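Side-chain contacts in major centromere autoantigen B (Homo sapiens, PDB 1UFI), which binds DNA at the centromere and pairs with a second copy of itself through the small helical dimerization domain considered here: residues Phe16-Val19 with Lys20-Leu23; Arg31-Ser34 with His35-Leu39; Asp42-His45 with Val46-Asn50. All coordinates share one frame; numbering follows the deposited sequence.

Interaction 1 (Phe16-Val19 with Lys20-Leu23); sequences FAMV and KRYL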
# COMPACT_ATOMS: atom_id res chain seq x y z
N PHE A 16 -4.39 -0.02 4.56
CA PHE A 16 -3.05 -0.55 4.43
C PHE A 16 -2.79 -1.87 5.19
O PHE A 16 -2.11 -2.79 4.69
CB PHE A 16 -2.00 0.51 4.88
CG PHE A 16 -0.60 0.06 4.55
CD1 PHE A 16 0.20 -0.56 5.47
CD2 PHE A 16 -0.19 0.17 3.21
CE1 PHE A 16 1.47 -1.07 5.06
CE2 PHE A 16 1.09 -0.27 2.82
CZ PHE A 16 1.89 -0.93 3.76
N ALA A 17 -3.40 -1.99 6.38
CA ALA A 17 -3.35 -3.23 7.16
C ALA A 17 -3.94 -4.41 6.34
O ALA A 17 -3.39 -5.51 6.35
CB ALA A 17 -4.08 -3.02 8.53
N MET A 18 -5.00 -4.13 5.61
CA MET A 18 -5.66 -5.14 4.81
C MET A 18 -4.80 -5.45 3.57
O MET A 18 -4.71 -6.61 3.17
CB MET A 18 -7.08 -4.65 4.40
CG MET A 18 -8.03 -4.56 5.59
SD MET A 18 -8.36 -6.19 6.35
CE MET A 18 -7.78 -6.11 7.37
N VAL A 19 -4.19 -4.45 2.95
CA VAL A 19 -3.20 -4.71 1.87
C VAL A 19 -2.06 -5.64 2.39
O VAL A 19 -1.65 -6.57 1.67
CB VAL A 19 -2.56 -3.37 1.30
CG1 VAL A 19 -1.43 -3.71 0.31
CG2 VAL A 19 -3.61 -2.44 0.71
N LYS A 20 -1.54 -5.37 3.59
CA LYS A 20 -0.48 -6.19 4.17
C LYS A 20 -1.00 -7.64 4.46
O LYS A 20 -0.29 -8.63 4.22
CB LYS A 20 0.11 -5.45 5.44
CG LYS A 20 1.24 -6.17 6.22
CD LYS A 20 1.99 -5.13 7.10
CE LYS A 20 1.17 -4.57 8.23
NZ LYS A 20 2.09 -3.84 9.21
N ARG A 21 -2.24 -7.74 4.88
CA ARG A 21 -2.86 -9.04 5.20
C ARG A 21 -2.95 -9.87 3.93
O ARG A 21 -2.70 -11.10 3.94
CB ARG A 21 -4.24 -8.85 5.83
CG ARG A 21 -5.11 -10.08 5.70
CD ARG A 21 -6.22 -10.14 6.71
NE ARG A 21 -5.92 -9.29 7.84
CZ ARG A 21 -6.68 -9.13 8.91
NH1 ARG A 21 -6.17 -9.04 10.13
NH2 ARG A 21 -7.98 -9.08 8.74
N TYR A 22 -3.30 -9.19 2.84
CA TYR A 22 -3.39 -9.84 1.54
C TYR A 22 -2.03 -10.35 1.04
O TYR A 22 -1.84 -11.57 0.73
CB TYR A 22 -4.09 -8.93 0.50
CG TYR A 22 -4.12 -9.52 -0.88
CD1 TYR A 22 -5.09 -10.48 -1.22
CD2 TYR A 22 -3.17 -9.17 -1.84
CE1 TYR A 22 -5.10 -11.03 -2.44
CE2 TYR A 22 -3.21 -9.71 -3.13
CZ TYR A 22 -4.18 -10.69 -3.36
OH TYR A 22 -4.22 -11.27 -4.59
N LEU A 23 -1.07 -9.47 1.02
CA LEU A 23 0.25 -9.77 0.51
C LEU A 23 0.94 -10.84 1.31
O LEU A 23 1.51 -11.77 0.72
CB LEU A 23 1.07 -8.47 0.58
CG LEU A 23 1.75 -8.03 -0.69
CD1 LEU A 23 1.32 -8.73 -2.01
CD2 LEU A 23 1.77 -6.47 -0.72
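M18 and R21, one turn apart on helix 9-23, run alongside each other in the same direction and illustrate how neighbours sort themselves on an amphipathic helix. This helix is the first arm of an antiparallel helical hairpin, and two such hairpins form the four-helix bundle of the CENP-B dimer. SD of M18 stands 3.8 Å from NH2 of R21, beside the charged end. The terminal methyl would lie over one face of the guanidinium, off towards the rim, but the modelled bond between SD and CE of M18 is too short, so that closer approach is doubtful. M18 reaches this side because its chain folds back at chi2 (-64°), and the arginine turns to meet it with a sharp bend at chi3 (-21°). Y15 of the second subunit packs on M18, and P7 of that subunit on R21.

The other faces of the helix are of different character. The side chains of F16 and K20 pack against helix 30-49, where the ammonium NZ of K20 finds its salt-bridge partner in E40. The ring of Y22 swings off this helix and carries OH to a hydrogen bond with T47 of the second subunit.

Beneath the side chains run the regular i to i+4 backbone bonds, from K20 N to F16 O at 2.9 Å through to L23 N and V19 O at 3.0 Å. The residues joined by the last of these bonds are both buried and put branched apolar ends alongside each other, with L39 of the second subunit packed on the leucine: CG1 of V19 lies 4.3 Å from CD2 of L23.

Interaction 2 (Arg31-Ser34 with His35-Leu39); sequences RVQS and HILHL
H35 leans back over the turn that precedes it, and its imidazole rests on the carbonyl of R31. At the root, CB lies 3.4 Å from the V32 O. The next atom is closer to the backbone: CG comes within 3.1 Å of O of R31, an oxygen that stands over one face of the ring while also accepting the backbone bond from H35 N at 2.9 Å. With CG beside its own backbone N (chi1 -70°), the ring is laid across that carbonyl. ND1 is hydrogen-bonded to OD2 of D42 of the second subunit, which fixes the rotation of the imidazole. Further out, CE1 packs 3.6 Å from CG of R31. At the tip, NE2 sits over one face of the R31 guanidinium, near its rim, 4.1 Å from NH1; the two flat groups are inclined at 62°. A positive charge on the imidazole would probably be disfavoured by the arginine but favoured by the carboxylate of D42, so the two influences oppose each other.

This is an i to i+4 arrangement on helix 30-49, the second arm of the antiparallel hairpin, and it lies where the two hairpins of the dimer meet: the H35 ring also touches H38 of the second subunit. H38 meets S34, one turn back, differently, by its ring edge, CD2 standing 3.0 Å from O and 3.2 Å from OG of that serine. Towards the partner helix of the same chain, the pair V32 and I36 faces F16, K20 and L23, with CG1 of V32 4.4 Å from CD1 of I36.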
# COMPACT_ATOMS: atom_id res chain seq x y z
N ARG A 31 12.23 -8.79 -0.46
CA ARG A 31 12.02 -7.56 -1.20
C ARG A 31 10.61 -7.05 -1.03
O ARG A 31 10.39 -5.84 -0.84
CB ARG A 31 12.31 -7.76 -2.67
CG ARG A 31 12.62 -6.47 -3.43
CD ARG A 31 13.78 -6.63 -4.43
NE ARG A 31 13.46 -6.05 -5.74
CZ ARG A 31 13.77 -4.81 -6.11
NH1 ARG A 31 14.37 -3.97 -5.27
NH2 ARG A 31 13.45 -4.39 -7.32
N VAL A 32 9.63 -7.97 -1.12
CA VAL A 32 8.21 -7.55 -0.89
C VAL A 32 8.02 -7.06 0.54
O VAL A 32 7.37 -6.04 0.75
CB VAL A 32 7.20 -8.73 -1.24
CG1 VAL A 32 5.74 -8.23 -1.02
CG2 VAL A 32 7.44 -9.13 -2.69
N GLN A 33 8.56 -7.77 1.52
CA GLN A 33 8.46 -7.36 2.89
C GLN A 33 9.00 -5.94 3.05
O GLN A 33 8.43 -5.11 3.76
CB GLN A 33 9.28 -8.29 3.76
CG GLN A 33 8.73 -8.39 5.18
CD GLN A 33 7.61 -9.44 5.24
OE1 GLN A 33 6.51 -9.17 5.71
NE2 GLN A 33 7.90 -10.63 4.69
N SER A 34 10.14 -5.72 2.43
CA SER A 34 10.80 -4.40 2.51
C SER A 34 9.91 -3.31 1.91
O SER A 34 9.76 -2.20 2.46
CB SER A 34 12.13 -4.42 1.76
OG SER A 34 12.77 -3.16 2.06
N HIS A 35 9.33 -3.62 0.76
CA HIS A 35 8.41 -2.71 0.08
C HIS A 35 7.21 -2.38 0.96
O HIS A 35 6.77 -1.24 0.98
CB HIS A 35 7.92 -3.34 -1.20
CG HIS A 35 8.96 -3.46 -2.28
ND1 HIS A 35 8.80 -4.30 -3.36
CD2 HIS A 35 10.15 -2.83 -2.45
CE1 HIS A 35 9.87 -4.21 -4.14
NE2 HIS A 35 10.68 -3.30 -3.63
N ILE A 36 6.67 -3.37 1.68
CA ILE A 36 5.59 -3.11 2.64
C ILE A 36 6.04 -2.14 3.73
O ILE A 36 5.35 -1.14 3.99
CB ILE A 36 5.11 -4.41 3.28
CG1 ILE A 36 4.37 -5.19 2.22
CG2 ILE A 36 4.13 -4.11 4.43
CD1 ILE A 36 4.06 -6.69 2.70
N LEU A 37 7.18 -2.47 4.34
CA LEU A 37 7.69 -1.70 5.49
C LEU A 37 8.05 -0.25 5.09
O LEU A 37 7.75 0.62 5.88
CB LEU A 37 8.85 -2.42 6.18
CG LEU A 37 8.32 -3.49 7.18
CD1 LEU A 37 9.16 -4.73 7.22
CD2 LEU A 37 8.24 -2.97 8.59
N HIS A 38 8.59 -0.06 3.88
CA HIS A 38 8.85 1.28 3.36
C HIS A 38 7.57 2.09 3.15
O HIS A 38 7.50 3.26 3.52
CB HIS A 38 9.74 1.22 2.11
CG HIS A 38 11.19 0.99 2.47
ND1 HIS A 38 12.02 2.02 2.90
CD2 HIS A 38 11.90 -0.15 2.60
CE1 HIS A 38 13.21 1.51 3.20
NE2 HIS A 38 13.16 0.20 3.02
N LEU A 39 6.57 1.51 2.51
CA LEU A 39 5.33 2.30 2.27
C LEU A 39 4.60 2.66 3.58
O LEU A 39 4.10 3.78 3.72
CB LEU A 39 4.44 1.59 1.23
CG LEU A 39 3.37 2.57 0.74
CD1 LEU A 39 4.00 3.73 0.05
CD2 LEU A 39 2.44 1.74 -0.20

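Interaction 3 (Asp42-His45 with Val46-Asn50); sequences DLVH and VTRKN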
# COMPACT_ATOMS: atom_id res chain seq x y z
N ASP A 42 6.34 5.59 5.04
CA ASP A 42 6.05 6.83 4.32
C ASP A 42 4.68 7.31 4.78
O ASP A 42 4.48 8.52 5.02
CB ASP A 42 6.00 6.64 2.77
CG ASP A 42 7.34 6.30 2.16
OD1 ASP A 42 8.39 6.73 2.70
OD2 ASP A 42 7.44 5.59 1.14
N LEU A 43 3.70 6.40 4.84
CA LEU A 43 2.33 6.78 5.23
C LEU A 43 2.34 7.50 6.61
O LEU A 43 1.65 8.52 6.74
CB LEU A 43 1.45 5.56 5.31
CG LEU A 43 0.95 5.09 3.95
CD1 LEU A 43 0.52 3.57 4.13
CD2 LEU A 43 -0.23 5.95 3.51
N VAL A 44 3.11 6.99 7.56
CA VAL A 44 3.16 7.56 8.92
C VAL A 44 3.94 8.85 8.89
O VAL A 44 3.56 9.85 9.53
CB VAL A 44 3.84 6.62 9.86
CG1 VAL A 44 4.32 7.35 11.16
CG2 VAL A 44 2.90 5.40 10.11
N HIS A 45 5.07 8.83 8.22
CA HIS A 45 5.98 9.96 8.42
C HIS A 45 5.69 11.15 7.52
O HIS A 45 5.89 12.29 7.96
CB HIS A 45 7.45 9.52 8.45
CG HIS A 45 7.84 8.95 9.77
ND1 HIS A 45 7.97 7.60 9.98
CD2 HIS A 45 8.06 9.55 10.97
CE1 HIS A 45 8.29 7.38 11.25
NE2 HIS A 45 8.34 8.55 11.87
N VAL A 46 5.18 10.92 6.31
CA VAL A 46 4.59 11.98 5.49
C VAL A 46 3.46 12.70 6.23
O VAL A 46 3.33 13.91 6.12
CB VAL A 46 4.03 11.44 4.16
CG1 VAL A 46 3.10 12.46 3.44
CG2 VAL A 46 5.23 11.02 3.23
N THR A 47 2.63 11.94 6.92
CA THR A 47 1.54 12.50 7.71
C THR A 47 2.09 13.33 8.89
O THR A 47 1.70 14.46 9.06
CB THR A 47 0.63 11.35 8.19
OG1 THR A 47 0.10 10.71 7.02
CG2 THR A 47 -0.63 11.89 8.99
N ARG A 48 3.01 12.74 9.65
CA ARG A 48 3.62 13.39 10.82
C ARG A 48 4.24 14.73 10.43
O ARG A 48 4.12 15.72 11.17
CB ARG A 48 4.66 12.43 11.45
CG ARG A 48 5.34 12.91 12.77
CD ARG A 48 6.87 12.59 12.81
NE ARG A 48 7.33 11.91 14.02
CZ ARG A 48 6.96 10.68 14.42
NH1 ARG A 48 6.08 9.96 13.72
NH2 ARG A 48 7.47 10.17 15.54
N LYS A 49 4.84 14.78 9.25
CA LYS A 49 5.51 16.00 8.79
C LYS A 49 4.56 17.02 8.16
O LYS A 49 4.87 18.22 8.13
CB LYS A 49 6.62 15.66 7.80
CG LYS A 49 7.96 15.30 8.46
CD LYS A 49 9.01 14.88 7.40
CE LYS A 49 8.66 13.50 6.79
NZ LYS A 49 9.34 13.22 5.47
N ASN A 50 3.43 16.53 7.67
CA ASN A 50 2.48 17.33 6.92
C ASN A 50 1.28 17.69 7.77
O ASN A 50 0.41 16.85 8.01
CB ASN A 50 2.00 16.53 5.70
CG ASN A 50 3.07 16.40 4.61
OD1 ASN A 50 2.75 16.47 3.43
ND2 ASN A 50 4.33 16.20 5.00
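V46 meets D42 through its branch as well as its backbone: CB and CG2 both press on the O of D42, the latter at 3.2 Å, and V46 N donates to that same oxygen. The carboxylate of D42 turns elsewhere, to H35 ND1 of the second subunit. T47 follows and folds its hydroxyl back on the helix. OG1, beside the backbone N at chi1 -62°, donates to L43 O at 2.7 Å, almost straight in line with the carbonyl bond, and is also hydrogen-bonded to Y22 OH of the second subunit; two partners thus hold this hydroxyl.

R48 runs alongside H45. The ring's NE2 lies over one face of the guanidinium, 3.2 Å from NH1; the planes are 35° apart, and this close approach has too poor an angle for a hydrogen bond. V44 adds CG1 at the edge of the guanidinium, 4.1 Å from NH1. K49 bends at chi3 (-70°) and draws its CE to 3.2 Å from H45 O, the oxygen that accepts its backbone N. N50 N makes weak bonds to O of V46 and O of T47. The bond from the T47 hydroxyl back to the carbonyl of L43, four residues earlier, is a familiar feature of alpha-helices, here in the C-terminal part of helix 30-49 in the dimer's four-helix bundle.

The three contacts follow one another along the hairpin: interaction 1 on helix 9-23, interactions 2 and 3 in succession on helix 30-49. F16 joins interaction 1 to both others, its CZ lying 3.5 Å from I36 O and its CD2 3.6 Å from L43 CD1. K20 and L23 add to the seam with interaction 2, through CD of K20 to CG2 of I36 (3.6 Å) and CG of L23 to CG1 of V32 (4.0 Å). Interactions 1 and 3, with centres about 19 Å apart, lie on opposite sides of the chain's centre; those of 2 and 3 are about 16 Å apart. Across the dimer, polar pairs tie interaction 3 of one subunit to 1 and 2 of the other.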